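Local coordinates for GCN5-related N-acetyltransferase (Sphaerobacter thermophilus, PDB 3TT2), which probably transfers an acyl group from a coenzyme A thioester to an acceptor, as GCN5-related N-acetyltransferases generally do, at residues Val77-Arg80 and Arg81-Gln84; Ser211-Gln214 and Ser215-Asp219; Gly101-Leu104 and Val105-Glu109. One frame throughout, in Å; residues are numbered along the deposited sequence.

Contact 1 of 3, residues Val77-Arg80 and Arg81-Gln84; sequences VLNR and RYVQ
The tight beta-hairpin turn between strands 71-80 and 84-91 pairs Arg-80 with Gln-84. Arg-80 N donates to Gln-84 O at 3.1 Å. Arg-80 O takes two donors in return: Val-83 N at 2.9 Å and, weakly, Gln-84 N at 3.3 Å. Val-83 and Gln-84 thus both face Arg-80, which makes a classic beta bulge at the hairpin end. Arg-81 and Tyr-82 carry the chain round with positive phi values.

Asn-79 braces the turn from the side. With CG anti to the backbone N (chi1 162°), Asn-79 reaches Tyr-82 N with OD1 at 2.9 Å. The donor lies in the carbonyl plane, on a lone pair, but the N-H points well off line (136°). The same amide lays ND2 over one face of the Tyr-82 ring, 3.3 Å above the plane and offset toward the rim. Amide and ring planes are 46° apart. Arg-115 and Leu-118 also touch Tyr-82.

Arg-80 and Gln-84 run side by side. Gln-84 OE1 sits over one guanidinium face, 3.3 Å from Arg-80 NH2, too poorly aimed to be a hydrogen bond. Gln-84 NE2 bonds weakly to Thr-126 OG1, on strand 125-132.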
# COMPACT_ATOMS: atom_id res chain seq x y z
N VAL A 77 -1.75 8.23 10.09
CA VAL A 77 -0.76 7.20 10.42
C VAL A 77 -1.33 5.80 10.32
O VAL A 77 -2.48 5.57 10.69
CB VAL A 77 -0.18 7.35 11.85
CG1 VAL A 77 0.64 8.63 11.99
CG2 VAL A 77 -1.29 7.31 12.89
N LEU A 78 -0.51 4.88 9.82
CA LEU A 78 -0.77 3.46 10.00
C LEU A 78 0.14 2.89 11.09
O LEU A 78 1.33 3.18 11.12
CB LEU A 78 -0.58 2.70 8.70
CG LEU A 78 -1.82 2.79 7.82
CD1 LEU A 78 -1.57 2.28 6.41
CD2 LEU A 78 -2.92 2.01 8.49
N ASN A 79 -0.43 2.10 12.00
CA ASN A 79 0.30 1.60 13.15
C ASN A 79 0.37 0.08 13.16
O ASN A 79 -0.66 -0.57 13.18
CB ASN A 79 -0.35 2.10 14.43
CG ASN A 79 0.06 1.31 15.65
OD1 ASN A 79 1.20 0.90 15.77
ND2 ASN A 79 -0.88 1.09 16.57
N ARG A 80 1.57 -0.48 13.14
CA ARG A 80 1.73 -1.93 13.28
C ARG A 80 2.35 -2.29 14.62
O ARG A 80 3.54 -2.06 14.84
CB ARG A 80 2.63 -2.46 12.14
CG ARG A 80 3.00 -3.94 12.27
CD ARG A 80 3.99 -4.39 11.18
NE ARG A 80 3.48 -4.15 9.83
CZ ARG A 80 4.21 -4.24 8.72
NH1 ARG A 80 3.66 -3.99 7.53
NH2 ARG A 80 5.50 -4.58 8.79
N ARG A 81 1.53 -2.84 15.52
CA ARG A 81 1.96 -3.41 16.82
C ARG A 81 2.76 -2.42 17.65
O ARG A 81 3.49 -2.81 18.55
CB ARG A 81 2.83 -4.66 16.63
CG ARG A 81 2.13 -5.92 16.14
CD ARG A 81 2.83 -6.43 14.89
NE ARG A 81 3.00 -7.88 14.87
CZ ARG A 81 3.90 -8.51 14.12
NH1 ARG A 81 4.72 -7.82 13.34
NH2 ARG A 81 3.99 -9.84 14.15
N TYR A 82 2.63 -1.14 17.33
CA TYR A 82 3.40 -0.04 17.93
C TYR A 82 4.91 -0.22 17.77
O TYR A 82 5.68 0.41 18.51
CB TYR A 82 3.07 0.08 19.42
CG TYR A 82 1.60 0.28 19.70
CD1 TYR A 82 1.01 1.52 19.53
CD2 TYR A 82 0.80 -0.76 20.13
CE1 TYR A 82 -0.32 1.72 19.79
CE2 TYR A 82 -0.55 -0.57 20.39
CZ TYR A 82 -1.10 0.68 20.22
OH TYR A 82 -2.45 0.88 20.48
N VAL A 83 5.37 -1.08 16.87
CA VAL A 83 6.80 -1.09 16.55
C VAL A 83 7.21 -0.41 15.24
O VAL A 83 8.39 -0.15 15.00
CB VAL A 83 7.35 -2.53 16.54
CG1 VAL A 83 7.24 -3.14 17.92
CG2 VAL A 83 6.63 -3.38 15.47
N GLN A 84 6.23 -0.19 14.37
CA GLN A 84 6.49 0.46 13.11
C GLN A 84 5.36 1.38 12.74
O GLN A 84 4.25 0.92 12.47
CB GLN A 84 6.67 -0.57 12.03
CG GLN A 84 6.94 0.02 10.66
CD GLN A 84 7.58 -1.01 9.76
OE1 GLN A 84 6.92 -1.57 8.88
NE2 GLN A 84 8.86 -1.29 9.99

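Contact 2 of 3, residues Ser211-Gln214 and Ser215-Asp219; sequences SMTQ and SERKD
Thr-213 and Arg-217 are joined twice, once by backbone and once by side chain. Arg-217 N donates to Thr-213 O at 3.0 Å, nearly along the C=O axis. Arg-217 NE donates to Thr-213 OG1, also at 3.0 Å.

The threonine torsion makes the second bond possible. OG1 stands between the backbone N and the carbonyl carbon (chi1 48°). From there it can accept from Arg-217 NE and also bond to Trp-209 O, one turn back. That carbonyl can only accept, so the hydroxyl proton goes to it.

The arginine starts out extended past CG, then bends at chi3 (-78°). This turns the guanidinium back along the helix. Thr-213 OG1 meets it at the edge, near its plane. Arg-217 CG passes 3.5 Å from Thr-213 O. Arg-217 NH2 comes 3.6 Å from Gln-214 CA and bonds to Leu-210 O, so two nitrogens of one guanidinium hold the preceding turn. With an alanine here the two guanidinium bonds go, and Leu-210 O would probably lose this mate while Thr-213 OG1 is left with Trp-209 O.

Glu-216 keeps an extended chain, and its OE1 lies 4.1 Å from Thr-213 CG2. Lys-218 rests CG against Gln-214 O at 3.5 Å. Trp-223 of strand 223-228 touches Thr-213, Glu-216 and Arg-217.

The arrangement belongs to the C-terminal region of helix 206-213, where side chains reach back to backbone carbonyls as the chain heads for strand 223-228, in the second, C-terminal GNAT-like half of the chain.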
# COMPACT_ATOMS: atom_id res chain seq x y z
N SER A 211 -10.52 -12.33 8.74
CA SER A 211 -11.27 -11.11 8.99
C SER A 211 -10.85 -10.02 8.04
O SER A 211 -11.63 -9.12 7.72
CB SER A 211 -11.05 -10.66 10.42
OG SER A 211 -11.35 -11.71 11.32
N MSE A 212 -9.60 -10.08 7.57
CA MSE A 212 -9.11 -9.07 6.65
C MSE A 212 -9.66 -9.28 5.25
O MSE A 212 -9.83 -8.34 4.48
CB MSE A 212 -7.59 -9.10 6.58
CG MSE A 212 -6.89 -8.40 7.71
SE MSE A 212 -4.98 -8.29 7.36
CE MSE A 212 -4.52 -10.18 7.43
N THR A 213 -9.89 -10.54 4.92
CA THR A 213 -10.35 -10.86 3.58
C THR A 213 -11.86 -11.06 3.46
O THR A 213 -12.34 -11.31 2.36
CB THR A 213 -9.64 -12.08 3.07
OG1 THR A 213 -9.68 -13.08 4.08
CG2 THR A 213 -8.19 -11.73 2.74
N GLN A 214 -12.59 -10.95 4.56
CA GLN A 214 -14.02 -11.25 4.58
C GLN A 214 -14.80 -10.56 3.47
O GLN A 214 -15.67 -11.17 2.84
CB GLN A 214 -14.65 -10.91 5.92
CG GLN A 214 -16.13 -11.21 5.95
CD GLN A 214 -16.71 -11.17 7.35
OE1 GLN A 214 -15.98 -11.01 8.34
NE2 GLN A 214 -18.02 -11.33 7.46
N SER A 215 -14.48 -9.30 3.23
CA SER A 215 -15.08 -8.57 2.13
C SER A 215 -14.72 -9.22 0.79
O SER A 215 -15.61 -9.57 0.02
CB SER A 215 -14.61 -7.12 2.14
OG SER A 215 -13.23 -7.07 1.83
N GLU A 216 -13.43 -9.38 0.53
CA GLU A 216 -12.94 -9.83 -0.78
C GLU A 216 -13.31 -11.26 -1.17
O GLU A 216 -13.28 -11.61 -2.35
CB GLU A 216 -11.42 -9.67 -0.87
CG GLU A 216 -10.86 -8.44 -0.20
CD GLU A 216 -9.37 -8.57 0.02
OE1 GLU A 216 -8.89 -8.04 1.05
OE2 GLU A 216 -8.68 -9.19 -0.82
N ARG A 217 -13.64 -12.09 -0.18
CA ARG A 217 -14.02 -13.48 -0.43
C ARG A 217 -15.49 -13.65 -0.82
O ARG A 217 -15.93 -14.75 -1.16
CB ARG A 217 -13.68 -14.36 0.77
CG ARG A 217 -12.21 -14.49 1.00
CD ARG A 217 -11.89 -15.42 2.13
NE ARG A 217 -12.09 -14.80 3.44
CZ ARG A 217 -13.01 -15.20 4.30
NH1 ARG A 217 -13.81 -16.20 3.99
NH2 ARG A 217 -13.13 -14.61 5.49
N LYS A 218 -16.24 -12.54 -0.76
CA LYS A 218 -17.60 -12.48 -1.26
C LYS A 218 -17.57 -12.20 -2.77
O LYS A 218 -18.62 -12.05 -3.40
CB LYS A 218 -18.40 -11.40 -0.52
CG LYS A 218 -18.58 -11.68 0.98
CD LYS A 218 -19.51 -10.65 1.66
CE LYS A 218 -19.02 -9.21 1.49
NZ LYS A 218 -19.83 -8.19 2.24
N ASP A 219 -16.36 -12.10 -3.32
CA ASP A 219 -16.11 -11.87 -4.75
C ASP A 219 -14.96 -12.76 -5.21
O ASP A 219 -13.91 -12.27 -5.61
CB ASP A 219 -15.71 -10.42 -4.94
CG ASP A 219 -15.78 -9.96 -6.37
OD1 ASP A 219 -15.93 -10.81 -7.28
OD2 ASP A 219 -15.69 -8.74 -6.58

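Contact 3 of 3, residues Gly101-Leu104 and Val105-Glu109; sequences GTWL and VQWGE. With SO4 (sulfate ion), chain I.
A sulfate ion, probably from the crystallisation liquor, sits at the N-terminal end of helix 100-115, just ahead of the turn in which Gly-101 meets Val-105. Thr-102 N donates to sulfate O3 at 2.7 Å, and Gly-101 N lies 2.8 Å from the same oxygen. Gly-99 N also bonds the ion. A beta carbon on Gly-101 would come close to sulfate O2. Thr-102 OG1 stands 3.5 Å from sulfate O3, a weak contact at most; its stronger partner is His-145 NE2.

Behind the ion the helix is regular. Gln-106 N bonds to Thr-102 O at 3.1 Å, and Trp-107 N to Trp-103 O at 2.9 Å.

The two tryptophans lie one turn apart. Both carry CG anti to the backbone N (chi1 -165° and 175°), which sends the indoles off the same side. Their planes are near parallel, 14° apart, but slid so that the rings barely overlap. The six-membered ring of Trp-103 and the five-membered ring of Trp-107 have centroids 5.6 Å apart. Trp-103 CZ3 touches Trp-107 CB at 4.0 Å. Val-62 of strand 61-65 packs on Trp-103, Leu-104 and Trp-107. Val-105 turns instead to Leu-141 and Met-142 of helix 136-144.

Backbone nitrogens gathered round an anion at this helix start are consistent with the GNAT pyrophosphate-binding loop for acetyl-CoA, in the family's beta-alpha-beta unit of strand 84-91, helix 100-115 and strand 125-132.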
# COMPACT_ATOMS: atom_id res chain seq x y z
N GLY A 101 6.24 21.08 6.84
CA GLY A 101 6.58 19.69 6.57
C GLY A 101 7.39 19.09 7.71
O GLY A 101 7.25 17.91 8.03
N THR A 102 8.25 19.91 8.33
CA THR A 102 9.01 19.49 9.51
C THR A 102 8.07 19.20 10.68
O THR A 102 8.24 18.24 11.42
CB THR A 102 10.04 20.56 9.95
OG1 THR A 102 11.13 20.61 9.02
CG2 THR A 102 10.59 20.24 11.33
N TRP A 103 7.06 20.05 10.83
CA TRP A 103 6.10 19.91 11.90
C TRP A 103 5.38 18.56 11.82
O TRP A 103 5.34 17.83 12.81
CB TRP A 103 5.12 21.06 11.86
CG TRP A 103 4.34 21.19 13.10
CD1 TRP A 103 4.64 21.97 14.18
CD2 TRP A 103 3.12 20.52 13.42
NE1 TRP A 103 3.68 21.83 15.15
CE2 TRP A 103 2.73 20.94 14.71
CE3 TRP A 103 2.31 19.61 12.74
CZ2 TRP A 103 1.56 20.48 15.33
CZ3 TRP A 103 1.15 19.16 13.35
CH2 TRP A 103 0.79 19.59 14.63
N LEU A 104 4.81 18.24 10.66
CA LEU A 104 4.14 16.95 10.46
C LEU A 104 5.05 15.78 10.81
O LEU A 104 4.61 14.79 11.40
CB LEU A 104 3.72 16.77 9.01
CG LEU A 104 2.65 17.71 8.46
CD1 LEU A 104 2.27 17.27 7.07
CD2 LEU A 104 1.46 17.71 9.39
N VAL A 105 6.31 15.89 10.41
CA VAL A 105 7.26 14.83 10.64
C VAL A 105 7.36 14.53 12.13
O VAL A 105 7.18 13.39 12.55
CB VAL A 105 8.62 15.17 10.06
CG1 VAL A 105 9.68 14.21 10.58
CG2 VAL A 105 8.56 15.14 8.55
N GLN A 106 7.62 15.57 12.93
CA GLN A 106 7.76 15.39 14.37
C GLN A 106 6.44 14.95 15.01
O GLN A 106 6.44 14.15 15.93
CB GLN A 106 8.36 16.64 15.04
CG GLN A 106 8.45 16.55 16.58
CD GLN A 106 9.88 16.37 17.13
OE1 GLN A 106 10.75 15.79 16.48
NE2 GLN A 106 10.11 16.88 18.34
N TRP A 107 5.32 15.45 14.50
CA TRP A 107 4.00 15.01 14.95
C TRP A 107 3.87 13.48 14.93
O TRP A 107 3.38 12.86 15.88
CB TRP A 107 2.89 15.60 14.07
CG TRP A 107 1.52 15.08 14.41
CD1 TRP A 107 0.73 15.51 15.43
CD2 TRP A 107 0.79 14.03 13.75
NE1 TRP A 107 -0.46 14.80 15.44
CE2 TRP A 107 -0.44 13.89 14.42
CE3 TRP A 107 1.06 13.21 12.65
CZ2 TRP A 107 -1.40 12.96 14.04
CZ3 TRP A 107 0.10 12.28 12.26
CH2 TRP A 107 -1.11 12.16 12.96
N GLY A 108 4.31 12.89 13.83
CA GLY A 108 4.27 11.46 13.68
C GLY A 108 5.25 10.77 14.59
O GLY A 108 4.96 9.71 15.15
N GLU A 109 6.43 11.36 14.74
CA GLU A 109 7.44 10.84 15.66
C GLU A 109 6.92 10.89 17.09
O GLU A 109 7.06 9.94 17.85
CB GLU A 109 8.74 11.64 15.56
CG GLU A 109 9.47 11.48 14.24
CD GLU A 109 10.87 12.04 14.27
OE1 GLU A 109 11.23 12.69 15.28
OE2 GLU A 109 11.63 11.83 13.30
S SO4 I . 9.70 22.68 5.75
O1 SO4 I . 11.12 22.39 6.01
O2 SO4 I . 9.25 22.15 4.46
O3 SO4 I . 8.90 22.10 6.82
O4 SO4 I . 9.46 24.12 5.74

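Overall arrangement
Along the chain the order is contact 1, contact 3, contact 2. Contacts 1 and 3 lie in the N-terminal GNAT-like half, with centres about 16 Å apart. They touch where Val-77 CG1 meets Trp-107 CZ3 at 3.7 Å, so strand 71-80 packs directly on helix 100-115. Strand 84-91 leaves the hairpin of contact 1 and leads to that helix. Contact 2 belongs to the second, C-terminal GNAT-like half. Its centre is about 23 Å from that of contact 1 and about 35 Å from that of contact 3, on the opposite side of the chain's centre from contact 3. The three therefore sample both halves of one chain.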